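Local coordinates for succinoglycan biosynthesis protein (Bacillus cereus ATCC 14579, PDB 2QGM), which is named for succinoglycan biosynthesis but belongs to the erythromycin esterase-like family, so it probably acts as a hydrolase whose substrate is not established, at residues S44-Q48 and H392-A397; E81-G85 and L408-G412; S341-E345 and N375-G379; I367-S373 and V420-T424; M385-R391 and F430-I436. All coordinates share one frame. Residues are numbered along the deposited sequence.

Interaction 1: residues S44-Q48 and H392-A397; sequences SIQSQ and HLKGQA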
# COMPACT_ATOMS: atom_id res chain seq x y z
N SER A 44 26.54 -15.87 -3.96
CA SER A 44 25.38 -16.75 -3.94
C SER A 44 24.11 -16.00 -4.35
O SER A 44 23.27 -16.54 -5.07
CB SER A 44 25.21 -17.36 -2.54
OG SER A 44 24.23 -18.39 -2.52
N ILE A 45 23.98 -14.76 -3.89
CA ILE A 45 22.82 -13.95 -4.21
C ILE A 45 22.88 -13.55 -5.68
O ILE A 45 21.89 -13.66 -6.41
CB ILE A 45 22.79 -12.66 -3.35
CG1 ILE A 45 22.84 -13.02 -1.86
CG2 ILE A 45 21.52 -11.86 -3.66
CD1 ILE A 45 23.06 -11.83 -0.94
N GLN A 46 24.04 -13.09 -6.11
CA GLN A 46 24.26 -12.69 -7.50
C GLN A 46 23.86 -13.80 -8.47
O GLN A 46 23.20 -13.56 -9.48
CB GLN A 46 25.73 -12.35 -7.70
CG GLN A 46 26.15 -12.06 -9.13
CD GLN A 46 27.66 -12.12 -9.30
OE1 GLN A 46 28.40 -11.77 -8.38
NE2 GLN A 46 28.12 -12.55 -10.46
N SER A 47 24.28 -15.02 -8.16
CA SER A 47 24.00 -16.18 -9.00
C SER A 47 22.52 -16.55 -9.05
O SER A 47 22.04 -17.12 -10.03
CB SER A 47 24.80 -17.38 -8.51
OG SER A 47 24.49 -18.54 -9.27
N GLN A 48 21.79 -16.21 -8.00
CA GLN A 48 20.37 -16.55 -7.95
C GLN A 48 19.43 -15.38 -8.22
O GLN A 48 18.21 -15.56 -8.26
CB GLN A 48 20.07 -17.19 -6.59
CG GLN A 48 20.85 -18.49 -6.38
CD GLN A 48 20.66 -19.08 -5.00
OE1 GLN A 48 21.48 -18.87 -4.10
NE2 GLN A 48 19.58 -19.82 -4.82
N HIS A 392 12.87 -19.48 -2.69
CA HIS A 392 13.54 -20.61 -3.32
C HIS A 392 15.07 -20.56 -3.37
O HIS A 392 15.70 -21.32 -4.10
CB HIS A 392 12.96 -20.81 -4.72
CG HIS A 392 11.48 -21.00 -4.73
ND1 HIS A 392 10.87 -22.09 -4.14
CD2 HIS A 392 10.48 -20.23 -5.22
CE1 HIS A 392 9.56 -21.98 -4.26
NE2 HIS A 392 9.30 -20.86 -4.92
N LEU A 393 15.66 -19.65 -2.59
CA LEU A 393 17.11 -19.53 -2.55
C LEU A 393 17.72 -20.78 -1.92
O LEU A 393 17.07 -21.46 -1.13
CB LEU A 393 17.52 -18.32 -1.73
CG LEU A 393 17.18 -16.95 -2.31
CD1 LEU A 393 17.52 -15.86 -1.31
CD2 LEU A 393 17.95 -16.75 -3.61
N LYS A 394 18.96 -21.06 -2.30
CA LYS A 394 19.72 -22.19 -1.77
C LYS A 394 21.12 -21.67 -1.44
O LYS A 394 21.44 -20.51 -1.71
CB LYS A 394 19.83 -23.31 -2.82
CG LYS A 394 18.51 -23.90 -3.26
CD LYS A 394 17.83 -24.70 -2.15
CE LYS A 394 16.50 -25.27 -2.63
NZ LYS A 394 15.84 -26.12 -1.60
N GLY A 395 21.96 -22.53 -0.87
CA GLY A 395 23.31 -22.11 -0.54
C GLY A 395 23.41 -21.04 0.53
O GLY A 395 22.59 -20.96 1.44
N GLN A 396 24.43 -20.19 0.41
CA GLN A 396 24.67 -19.13 1.37
C GLN A 396 23.61 -18.04 1.34
O GLN A 396 23.27 -17.46 2.37
CB GLN A 396 26.06 -18.53 1.14
CG GLN A 396 27.16 -19.58 1.07
CD GLN A 396 27.89 -19.79 2.38
OE1 GLN A 396 27.29 -19.76 3.46
NE2 GLN A 396 29.19 -20.02 2.29
N ALA A 397 23.08 -17.75 0.15
CA ALA A 397 22.05 -16.73 0.02
C ALA A 397 20.83 -17.10 0.84
O ALA A 397 20.18 -16.25 1.44
CB ALA A 397 21.66 -16.56 -1.45
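Residues 44-48, toward the C-terminal end of helix 37-48, lie against the loop and first turn that open helix 395-402. The backbones come closest where the CA atoms of Ile45 and Ala397 stand 5.1 Å apart; toward Leu393 the gap widens, the CA of Gln48 lying 7.0 Å from that of Leu393. Leading toward helix 395-402 the chain is extended and passes Gly395, whose phi is positive (66°). A CB there would sit tight against the hydroxyl of Ser44. That hydroxyl meets the backbone at the start of helix 395-402: Ala397 N donates to Ser44 OG at 3.0 Å, a helix-to-helix bond made possible because amides in a first turn have no partner earlier in their own helix. Beside it the methyl of Ala397 packs on Ile45, with CB 3.8 Å from Ile45 CG1. The side chain of Gln48 lies along the loop, its CB 3.7 Å from Leu393 CD2, and its amide end reaches the backbone of Lys394. This helix-helix junction closes over the sheet: Ile45 and Leu393 both rest on Leu388 of strand 385-389, and Ile45 also touches Trp400 farther along helix 395-402.

Interaction 2: residues E81-G85 and L408-G412; sequences ENTHG and LSIGG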
# COMPACT_ATOMS: atom_id res chain seq x y z
N GLU A 81 7.57 -0.37 -0.63
CA GLU A 81 8.52 0.68 -0.95
C GLU A 81 9.36 0.92 0.30
O GLU A 81 8.83 1.05 1.42
CB GLU A 81 7.80 1.97 -1.40
CG GLU A 81 6.60 2.36 -0.55
CD GLU A 81 5.76 3.42 -1.21
OE1 GLU A 81 5.44 3.26 -2.41
OE2 GLU A 81 5.40 4.42 -0.55
N ASN A 82 10.68 0.95 0.12
CA ASN A 82 11.61 1.12 1.23
C ASN A 82 11.45 2.46 1.94
O ASN A 82 11.68 2.55 3.15
CB ASN A 82 13.05 0.95 0.75
CG ASN A 82 13.94 0.35 1.82
OD1 ASN A 82 13.56 0.30 2.99
ND2 ASN A 82 15.13 -0.11 1.43
N THR A 83 11.09 3.49 1.19
CA THR A 83 10.86 4.81 1.77
C THR A 83 9.62 5.33 1.08
O THR A 83 9.06 4.67 0.19
CB THR A 83 12.01 5.80 1.49
OG1 THR A 83 11.83 6.39 0.20
CG2 THR A 83 13.36 5.08 1.55
N HIS A 84 9.17 6.52 1.49
CA HIS A 84 8.01 7.17 0.89
C HIS A 84 8.51 8.35 0.04
O HIS A 84 7.76 9.27 -0.24
CB HIS A 84 7.07 7.69 1.98
CG HIS A 84 6.11 6.66 2.50
ND1 HIS A 84 5.68 6.62 3.80
CD2 HIS A 84 5.46 5.66 1.86
CE1 HIS A 84 4.81 5.64 3.95
NE2 HIS A 84 4.65 5.04 2.78
N GLY A 85 9.77 8.31 -0.37
CA GLY A 85 10.29 9.40 -1.17
C GLY A 85 11.45 9.11 -2.11
O GLY A 85 12.29 9.98 -2.35
N LEU A 408 16.66 -1.82 6.58
CA LEU A 408 16.33 -0.41 6.47
C LEU A 408 14.83 -0.22 6.31
O LEU A 408 14.18 -0.99 5.62
CB LEU A 408 17.03 0.19 5.26
CG LEU A 408 16.61 1.63 4.94
CD1 LEU A 408 17.17 2.55 6.02
CD2 LEU A 408 17.11 2.02 3.55
N SER A 409 14.30 0.82 6.94
CA SER A 409 12.88 1.14 6.84
C SER A 409 12.70 2.60 7.24
O SER A 409 12.91 2.98 8.38
CB SER A 409 12.06 0.23 7.76
OG SER A 409 10.69 0.26 7.40
N ILE A 410 12.31 3.41 6.26
CA ILE A 410 12.13 4.85 6.48
C ILE A 410 10.71 5.29 6.15
O ILE A 410 10.22 5.05 5.05
CB ILE A 410 13.10 5.68 5.61
CG1 ILE A 410 14.55 5.24 5.88
CG2 ILE A 410 12.93 7.16 5.91
CD1 ILE A 410 15.57 5.90 4.97
N GLY A 411 10.07 5.94 7.11
CA GLY A 411 8.71 6.41 6.90
C GLY A 411 8.66 7.81 6.31
O GLY A 411 9.63 8.27 5.69
N GLY A 412 7.54 8.48 6.50
CA GLY A 412 7.39 9.83 5.98
C GLY A 412 8.07 10.85 6.87
O GLY A 412 8.21 12.01 6.49
O HOH W 1 10.10 8.83 2.87
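Glu81, just beyond strand 76-79 of the central mixed sheet, opens a loop at the C-terminal end of that strand, where alpha/beta folds commonly place their functional residues. It does not reach 408-412; its carboxylate instead pairs with Lys93 and Tyr140. At Asn82 the two chains meet, running in nearly the same direction (10° apart). Ile410 N donates to Asn82 O at 3.3 Å and a nearly straight 170°, while the Asn82 side chain lies against Leu408 CD2. Thr83 continues the backbone pairing with a CA-H...O contact, its CA 3.4 Å from Ile410 O, and its CG2 packs 4.1 Å from Ile410 CB. Its hydroxyl accepts from Gly85 N at 2.9 Å, an ST turn that bends the loop toward helix 87-104, and also bonds Ser86. The ring of His84 presents an edge to Gly412 N and meets His306 edge-to-face; His306 in turn hydrogen-bonds Ile410 O, so one histidine links to both chains. Such a cluster is consistent with a functional pocket, though none is established here. One water completes the join, accepting from His84 N at 2.8 Å and donating to Gly411 O at 2.9 Å.

Interaction 3: residues S341-E345 and N375-G379; sequences STTTE and NYTLG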
# COMPACT_ATOMS: atom_id res chain seq x y z
N SER A 341 10.58 -3.83 -1.07
CA SER A 341 11.45 -2.89 -1.76
C SER A 341 12.72 -2.64 -0.95
O SER A 341 12.65 -2.34 0.24
CB SER A 341 10.73 -1.57 -1.97
OG SER A 341 11.63 -0.52 -2.28
N THR A 342 13.87 -2.75 -1.60
CA THR A 342 15.14 -2.50 -0.93
C THR A 342 16.03 -1.57 -1.75
O THR A 342 16.01 -1.58 -2.98
CB THR A 342 15.93 -3.82 -0.64
OG1 THR A 342 16.12 -4.56 -1.85
CG2 THR A 342 15.19 -4.68 0.37
N THR A 343 16.77 -0.72 -1.04
CA THR A 343 17.70 0.19 -1.68
C THR A 343 18.91 0.31 -0.77
O THR A 343 18.82 0.04 0.43
CB THR A 343 17.07 1.58 -1.92
OG1 THR A 343 18.00 2.39 -2.65
CG2 THR A 343 16.73 2.26 -0.61
N THR A 344 20.05 0.69 -1.34
CA THR A 344 21.27 0.79 -0.55
C THR A 344 21.67 2.19 -0.09
O THR A 344 21.88 2.42 1.10
CB THR A 344 22.46 0.19 -1.34
OG1 THR A 344 22.20 -1.20 -1.59
CG2 THR A 344 23.75 0.33 -0.55
N GLU A 345 21.75 3.12 -1.03
CA GLU A 345 22.17 4.48 -0.71
C GLU A 345 21.48 5.55 -1.55
O GLU A 345 20.87 5.25 -2.58
CB GLU A 345 23.69 4.58 -0.90
CG GLU A 345 24.16 4.05 -2.26
CD GLU A 345 25.66 4.17 -2.45
OE1 GLU A 345 26.18 5.31 -2.50
OE2 GLU A 345 26.33 3.11 -2.57
N ASN A 375 20.50 -4.52 3.25
CA ASN A 375 20.63 -3.46 2.25
C ASN A 375 22.03 -3.23 1.71
O ASN A 375 22.23 -3.11 0.50
CB ASN A 375 20.08 -2.16 2.81
CG ASN A 375 18.60 -2.27 3.15
OD1 ASN A 375 17.74 -2.00 2.31
ND2 ASN A 375 18.31 -2.70 4.37
N TYR A 376 23.02 -3.17 2.59
CA TYR A 376 24.37 -2.95 2.11
C TYR A 376 24.96 -4.17 1.45
O TYR A 376 25.77 -4.05 0.53
CB TYR A 376 25.24 -2.41 3.25
CG TYR A 376 25.22 -0.90 3.24
CD1 TYR A 376 26.06 -0.19 2.38
CD2 TYR A 376 24.29 -0.18 3.98
CE1 TYR A 376 25.96 1.19 2.25
CE2 TYR A 376 24.18 1.20 3.86
CZ TYR A 376 25.02 1.88 2.99
OH TYR A 376 24.90 3.24 2.82
N THR A 377 24.53 -5.35 1.87
CA THR A 377 25.01 -6.59 1.26
C THR A 377 24.44 -6.66 -0.15
O THR A 377 25.11 -7.07 -1.09
CB THR A 377 24.58 -7.84 2.06
OG1 THR A 377 25.15 -7.81 3.37
CG2 THR A 377 25.03 -9.11 1.35
N LEU A 378 23.18 -6.25 -0.30
CA LEU A 378 22.53 -6.26 -1.60
C LEU A 378 23.23 -5.29 -2.55
O LEU A 378 23.28 -5.52 -3.76
CB LEU A 378 21.05 -5.88 -1.46
CG LEU A 378 20.11 -6.91 -0.82
CD1 LEU A 378 18.73 -6.28 -0.60
CD2 LEU A 378 20.00 -8.14 -1.72
N GLY A 379 23.76 -4.21 -1.98
CA GLY A 379 24.45 -3.21 -2.78
C GLY A 379 25.76 -3.73 -3.35
O GLY A 379 26.27 -3.20 -4.34
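Thr344 lays its methyl over a face of the Tyr376 ring, a CH-pi contact with CG2 3.9 Å from the ring centroid and 22° off the normal. The arrangement is helix-on-sheet packing in an alpha/beta fold: the end of strand 336-344, an inner strand of the mixed sheet, lies beneath the short helix 374-380. The axes of the two segments approach to 6.9 Å and cross at -72°, so the helix runs across the strand and contact is concentrated near its end, where the CA atoms of Thr344 and Asn375 are 5.1 Å apart. Tyr376 starts out away from the strand, but its ring swings back far enough for OH to come within 4.1 Å of Glu345 CB. Glu345 marks the corner where the chain leaves this sheet. Farther back, Thr342 points toward the helix, its OG1 3.4 Å from Leu378 CD1; this hydroxyl is hydrogen-bonded to His435 on the neighbouring strand 432-439. Asn375 lies beside Thr342. Gly379 permits the close approach of the strand end: Thr344 OG1 is 3.2 Å from its CA, and a CB in that position would clash with the hydroxyl. Thr344 OG1 donates to Asn375 O at 2.8 Å, and that same carbonyl accepts the helical bond from Gly379 N at 3.1 Å.

Interaction 4: residues I367-S373 and V420-T424; sequences IPQDVKS and VYFDT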
# COMPACT_ATOMS: atom_id res chain seq x y z
N ILE A 367 20.13 8.47 3.18
CA ILE A 367 20.00 7.14 3.75
C ILE A 367 21.20 6.77 4.62
O ILE A 367 22.33 6.71 4.13
CB ILE A 367 19.86 6.08 2.64
CG1 ILE A 367 18.57 6.33 1.85
CG2 ILE A 367 19.85 4.68 3.24
CD1 ILE A 367 18.36 5.36 0.70
N PRO A 368 20.97 6.53 5.92
CA PRO A 368 22.06 6.16 6.82
C PRO A 368 22.65 4.81 6.41
O PRO A 368 21.93 3.91 5.97
CB PRO A 368 21.37 6.08 8.18
CG PRO A 368 20.24 7.03 8.06
CD PRO A 368 19.72 6.74 6.67
N GLN A 369 23.96 4.68 6.57
CA GLN A 369 24.68 3.46 6.22
C GLN A 369 24.81 2.50 7.41
O GLN A 369 24.95 2.93 8.56
CB GLN A 369 26.07 3.83 5.70
CG GLN A 369 27.05 2.69 5.59
CD GLN A 369 28.48 3.16 5.40
OE1 GLN A 369 29.41 2.36 5.33
NE2 GLN A 369 28.66 4.48 5.31
N ASP A 370 24.75 1.21 7.11
CA ASP A 370 24.89 0.14 8.10
C ASP A 370 25.48 -1.06 7.36
O ASP A 370 24.78 -1.76 6.64
CB ASP A 370 23.54 -0.26 8.70
CG ASP A 370 23.68 -1.19 9.90
OD1 ASP A 370 24.51 -2.12 9.83
OD2 ASP A 370 22.98 -0.99 10.91
N VAL A 371 26.78 -1.29 7.56
CA VAL A 371 27.47 -2.39 6.87
C VAL A 371 26.99 -3.80 7.23
O VAL A 371 27.44 -4.77 6.62
CB VAL A 371 28.98 -2.31 7.12
CG1 VAL A 371 29.48 -0.91 6.79
CG2 VAL A 371 29.30 -2.67 8.57
N LYS A 372 26.10 -3.90 8.20
CA LYS A 372 25.58 -5.20 8.61
C LYS A 372 24.20 -5.50 8.02
O LYS A 372 23.76 -6.65 8.00
CB LYS A 372 25.51 -5.26 10.14
CG LYS A 372 26.67 -5.99 10.79
CD LYS A 372 26.58 -7.48 10.49
CE LYS A 372 27.50 -8.28 11.40
NZ LYS A 372 27.39 -9.75 11.15
N SER A 373 23.53 -4.48 7.51
CA SER A 373 22.18 -4.63 6.94
C SER A 373 22.07 -5.45 5.66
O SER A 373 23.04 -5.59 4.90
CB SER A 373 21.57 -3.25 6.69
OG SER A 373 22.25 -2.57 5.65
N VAL A 420 16.33 4.00 11.87
CA VAL A 420 15.76 3.58 10.60
C VAL A 420 16.18 2.17 10.19
O VAL A 420 15.89 1.72 9.08
CB VAL A 420 16.12 4.58 9.47
CG1 VAL A 420 15.35 5.88 9.66
CG2 VAL A 420 17.62 4.85 9.46
N TYR A 421 16.88 1.47 11.08
CA TYR A 421 17.31 0.10 10.83
C TYR A 421 16.66 -0.80 11.87
O TYR A 421 16.61 -0.45 13.05
CB TYR A 421 18.83 -0.02 10.88
CG TYR A 421 19.47 0.35 9.56
CD1 TYR A 421 19.41 -0.52 8.47
CD2 TYR A 421 20.10 1.57 9.38
CE1 TYR A 421 19.96 -0.17 7.24
CE2 TYR A 421 20.65 1.94 8.16
CZ TYR A 421 20.58 1.06 7.09
OH TYR A 421 21.11 1.42 5.88
N PHE A 422 16.17 -1.95 11.43
CA PHE A 422 15.49 -2.88 12.32
C PHE A 422 15.95 -4.32 12.16
O PHE A 422 16.03 -4.84 11.04
CB PHE A 422 13.98 -2.79 12.06
CG PHE A 422 13.42 -1.42 12.30
CD1 PHE A 422 12.96 -1.06 13.57
CD2 PHE A 422 13.38 -0.48 11.28
CE1 PHE A 422 12.47 0.23 13.81
CE2 PHE A 422 12.90 0.81 11.51
CZ PHE A 422 12.45 1.17 12.78
N ASP A 423 16.26 -4.95 13.28
CA ASP A 423 16.73 -6.33 13.27
C ASP A 423 15.61 -7.31 12.98
O ASP A 423 14.63 -7.40 13.72
CB ASP A 423 17.39 -6.66 14.61
CG ASP A 423 18.09 -8.00 14.59
OD1 ASP A 423 17.39 -9.03 14.53
OD2 ASP A 423 19.34 -8.02 14.63
N THR A 424 15.76 -8.05 11.89
CA THR A 424 14.76 -9.03 11.48
C THR A 424 15.30 -9.90 10.35
O THR A 424 16.45 -9.74 9.93
CB THR A 424 13.47 -8.32 10.99
OG1 THR A 424 12.46 -9.29 10.68
CG2 THR A 424 13.75 -7.48 9.75
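One hydrogen bond joins the segments: Tyr421 OH donates to Pro368 O at 2.6 Å, in the plane of the ring and at its edge. The other polar bonds shape the loop 367-373 itself. Asp370 OD1 accepts from Lys372 N at 2.9 Å, forming an Asx turn, and Ser373 N bonds back to Asp370 O at 3.1 Å in a type I beta turn running from Asp370 to Ser373. Ser373 OG also donates to Asp370 O, at 2.8 Å, and accepts from Tyr376 N, which makes Ser373 the N-cap of helix 374-380. Against this folded loop the aromatic contact is made by Tyr421, at the start of strand 421-425. Asp370 CB sits over one face of its ring, a CH-pi contact 3.7 Å from the centroid and 14° off the normal, and Ser373 CB comes within 3.5 Å of Tyr421 CE1. Apolar packing extends to the side: Pro368 CG lies 3.7 Å from Val420 CG2, and Pro368 CB 4.2 Å from Tyr421 CE2. Leu408 of the paired strand 404-408 and Tyr376 of the capped helix also touch Tyr421, so the ring joins the small two-stranded sheet to the loop and the helix. A single tyrosine thus serves both chemistries: its hydroxyl donates to Pro368 O, in the loop before the turn, while its ring face receives Asp370 CB.

Interaction 5: residues M385-R391 and F430-I436; sequences MFLLDNR and FDIIFHI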
# COMPACT_ATOMS: atom_id res chain seq x y z
N MSE A 385 20.18 -3.19 -10.30
CA MSE A 385 18.79 -3.48 -9.94
C MSE A 385 18.48 -4.94 -10.22
O MSE A 385 18.90 -5.48 -11.23
CB MSE A 385 17.82 -2.63 -10.75
CG MSE A 385 18.07 -1.16 -10.67
SE MSE A 385 16.83 -0.28 -11.82
CE MSE A 385 17.69 -0.58 -13.51
N PHE A 386 17.74 -5.58 -9.32
CA PHE A 386 17.41 -6.97 -9.52
C PHE A 386 16.27 -7.48 -8.65
O PHE A 386 15.91 -6.85 -7.65
CB PHE A 386 18.64 -7.85 -9.29
CG PHE A 386 19.26 -7.68 -7.93
CD1 PHE A 386 20.17 -6.66 -7.68
CD2 PHE A 386 18.95 -8.58 -6.90
CE1 PHE A 386 20.78 -6.52 -6.43
CE2 PHE A 386 19.55 -8.45 -5.64
CZ PHE A 386 20.47 -7.42 -5.41
N LEU A 387 15.71 -8.61 -9.06
CA LEU A 387 14.64 -9.26 -8.32
C LEU A 387 15.30 -10.43 -7.62
O LEU A 387 16.23 -11.03 -8.16
CB LEU A 387 13.57 -9.83 -9.26
CG LEU A 387 12.78 -8.86 -10.12
CD1 LEU A 387 12.05 -9.62 -11.21
CD2 LEU A 387 11.82 -8.09 -9.25
N LEU A 388 14.81 -10.76 -6.44
CA LEU A 388 15.34 -11.89 -5.69
C LEU A 388 14.17 -12.62 -5.04
O LEU A 388 13.44 -12.04 -4.24
CB LEU A 388 16.33 -11.40 -4.62
CG LEU A 388 17.09 -12.52 -3.91
CD1 LEU A 388 17.95 -13.22 -4.95
CD2 LEU A 388 17.96 -11.97 -2.77
N ASP A 389 13.98 -13.89 -5.40
CA ASP A 389 12.90 -14.70 -4.81
C ASP A 389 13.50 -15.38 -3.58
O ASP A 389 14.19 -16.38 -3.69
CB ASP A 389 12.42 -15.78 -5.81
CG ASP A 389 11.18 -16.54 -5.32
OD1 ASP A 389 10.93 -16.56 -4.09
OD2 ASP A 389 10.47 -17.12 -6.16
N ASN A 390 13.22 -14.83 -2.41
CA ASN A 390 13.79 -15.36 -1.18
C ASN A 390 13.28 -16.75 -0.79
O ASN A 390 13.95 -17.47 -0.05
CB ASN A 390 13.57 -14.39 -0.00
CG ASN A 390 14.06 -12.97 -0.30
OD1 ASN A 390 15.14 -12.77 -0.85
ND2 ASN A 390 13.26 -11.98 0.09
N ARG A 391 12.11 -17.12 -1.29
CA ARG A 391 11.51 -18.41 -0.97
C ARG A 391 12.23 -19.63 -1.53
O ARG A 391 12.20 -20.70 -0.93
CB ARG A 391 10.07 -18.46 -1.46
CG ARG A 391 9.22 -17.29 -1.03
CD ARG A 391 7.91 -17.30 -1.79
NE ARG A 391 8.16 -17.15 -3.22
CZ ARG A 391 7.22 -17.16 -4.15
NH1 ARG A 391 5.94 -17.31 -3.81
NH2 ARG A 391 7.55 -17.01 -5.43
N PHE A 430 9.51 -10.69 3.49
CA PHE A 430 9.20 -10.69 2.06
C PHE A 430 9.49 -11.98 1.31
O PHE A 430 10.55 -12.59 1.48
CB PHE A 430 9.96 -9.55 1.37
CG PHE A 430 9.94 -8.23 2.13
CD1 PHE A 430 8.73 -7.58 2.40
CD2 PHE A 430 11.13 -7.63 2.52
CE1 PHE A 430 8.72 -6.35 3.05
CE2 PHE A 430 11.12 -6.39 3.17
CZ PHE A 430 9.91 -5.74 3.44
N ASP A 431 8.56 -12.39 0.44
CA ASP A 431 8.76 -13.59 -0.37
C ASP A 431 9.77 -13.23 -1.45
O ASP A 431 10.68 -14.00 -1.77
CB ASP A 431 7.45 -14.01 -1.05
CG ASP A 431 6.38 -14.45 -0.07
OD1 ASP A 431 6.68 -15.28 0.81
OD2 ASP A 431 5.23 -13.97 -0.18
N ILE A 432 9.60 -12.02 -1.99
CA ILE A 432 10.41 -11.49 -3.08
C ILE A 432 10.80 -10.05 -2.77
O ILE A 432 10.11 -9.35 -2.03
CB ILE A 432 9.57 -11.48 -4.39
CG1 ILE A 432 9.11 -12.89 -4.72
CG2 ILE A 432 10.38 -10.91 -5.56
CD1 ILE A 432 7.97 -12.93 -5.71
N ILE A 433 11.91 -9.61 -3.34
CA ILE A 433 12.33 -8.23 -3.17
C ILE A 433 12.85 -7.72 -4.50
O ILE A 433 13.30 -8.50 -5.34
CB ILE A 433 13.47 -8.05 -2.12
CG1 ILE A 433 14.71 -8.83 -2.54
CG2 ILE A 433 13.00 -8.47 -0.75
CD1 ILE A 433 15.96 -8.42 -1.80
N PHE A 434 12.71 -6.42 -4.72
CA PHE A 434 13.29 -5.79 -5.90
C PHE A 434 14.23 -4.76 -5.33
O PHE A 434 13.83 -3.87 -4.57
CB PHE A 434 12.23 -5.18 -6.86
CG PHE A 434 11.43 -4.03 -6.29
CD1 PHE A 434 11.76 -2.71 -6.59
CD2 PHE A 434 10.30 -4.28 -5.52
CE1 PHE A 434 10.97 -1.65 -6.13
CE2 PHE A 434 9.51 -3.23 -5.06
CZ PHE A 434 9.84 -1.91 -5.36
N HIS A 435 15.50 -4.92 -5.66
CA HIS A 435 16.53 -4.03 -5.16
C HIS A 435 16.95 -2.99 -6.19
O HIS A 435 17.07 -3.29 -7.38
CB HIS A 435 17.76 -4.85 -4.74
CG HIS A 435 18.80 -4.05 -4.03
ND1 HIS A 435 18.62 -3.55 -2.75
CD2 HIS A 435 20.03 -3.62 -4.42
CE1 HIS A 435 19.68 -2.86 -2.39
NE2 HIS A 435 20.56 -2.89 -3.39
N ILE A 436 17.13 -1.76 -5.71
CA ILE A 436 17.60 -0.65 -6.53
C ILE A 436 18.74 -0.06 -5.70
O ILE A 436 18.50 0.67 -4.73
CB ILE A 436 16.52 0.44 -6.75
CG1 ILE A 436 15.32 -0.15 -7.48
CG2 ILE A 436 17.12 1.60 -7.56
CD1 ILE A 436 14.22 0.85 -7.80
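Leu388 and Ile433 pack side by side in the middle of this antiparallel pair (Leu388 CB to Ile433 CG1, 3.7 Å), with Phe386 and His435 on the same face. There His435 CB lies over the Phe386 ring, 3.9 Å from its centroid. The other face carries selenomethionine Met385, Leu387, Phe434 and Ile436; Leu387 CD2 is 3.8 Å from Phe434 CB. The strand axes approach to 4.7 Å, with N-to-C directions 165° apart, and are tied by reciprocal bonds: Phe386 N to His435 O (3.1 Å), His435 N to Phe386 O (2.8 Å), Leu388 N to Ile433 O (2.9 Å) and Ile433 N to Leu388 O (3.0 Å). Past the ladder, Asn390 ND2 donates to Phe430 O at 3.1 Å. Asp389 makes a salt bridge with Arg391 (OD1 to NE, 3.0 Å) and an Asx turn; Arg391 also bonds Met70 O, while Asp431 pairs with Lys312. Backbone bonds thus join the two strands, while charged groups gather where the ladder ends.

Interactions 3 and 5 share the central sheet, since strands 336-344 and 432-439 are neighbours: Thr342 OG1 meets His435 ND1 at 2.8 Å and Thr343 OG1 meets Ile436 O at 2.7 Å. Interaction 1 packs on the same region, with Ile45 CG2 3.7 Å from Leu388 CD2 of interaction 5 and Ile45 CD1 4.1 Å from Thr377 CG2 of interaction 3. Interactions 3 and 4 lie 9 Å apart between centres and meet at Tyr376 and Tyr421. Interaction 2, holding the histidine-bearing loop, joins interaction 4 through Ser409 N and Val420 O (2.8 Å), but is 26 Å from interaction 1 between centres.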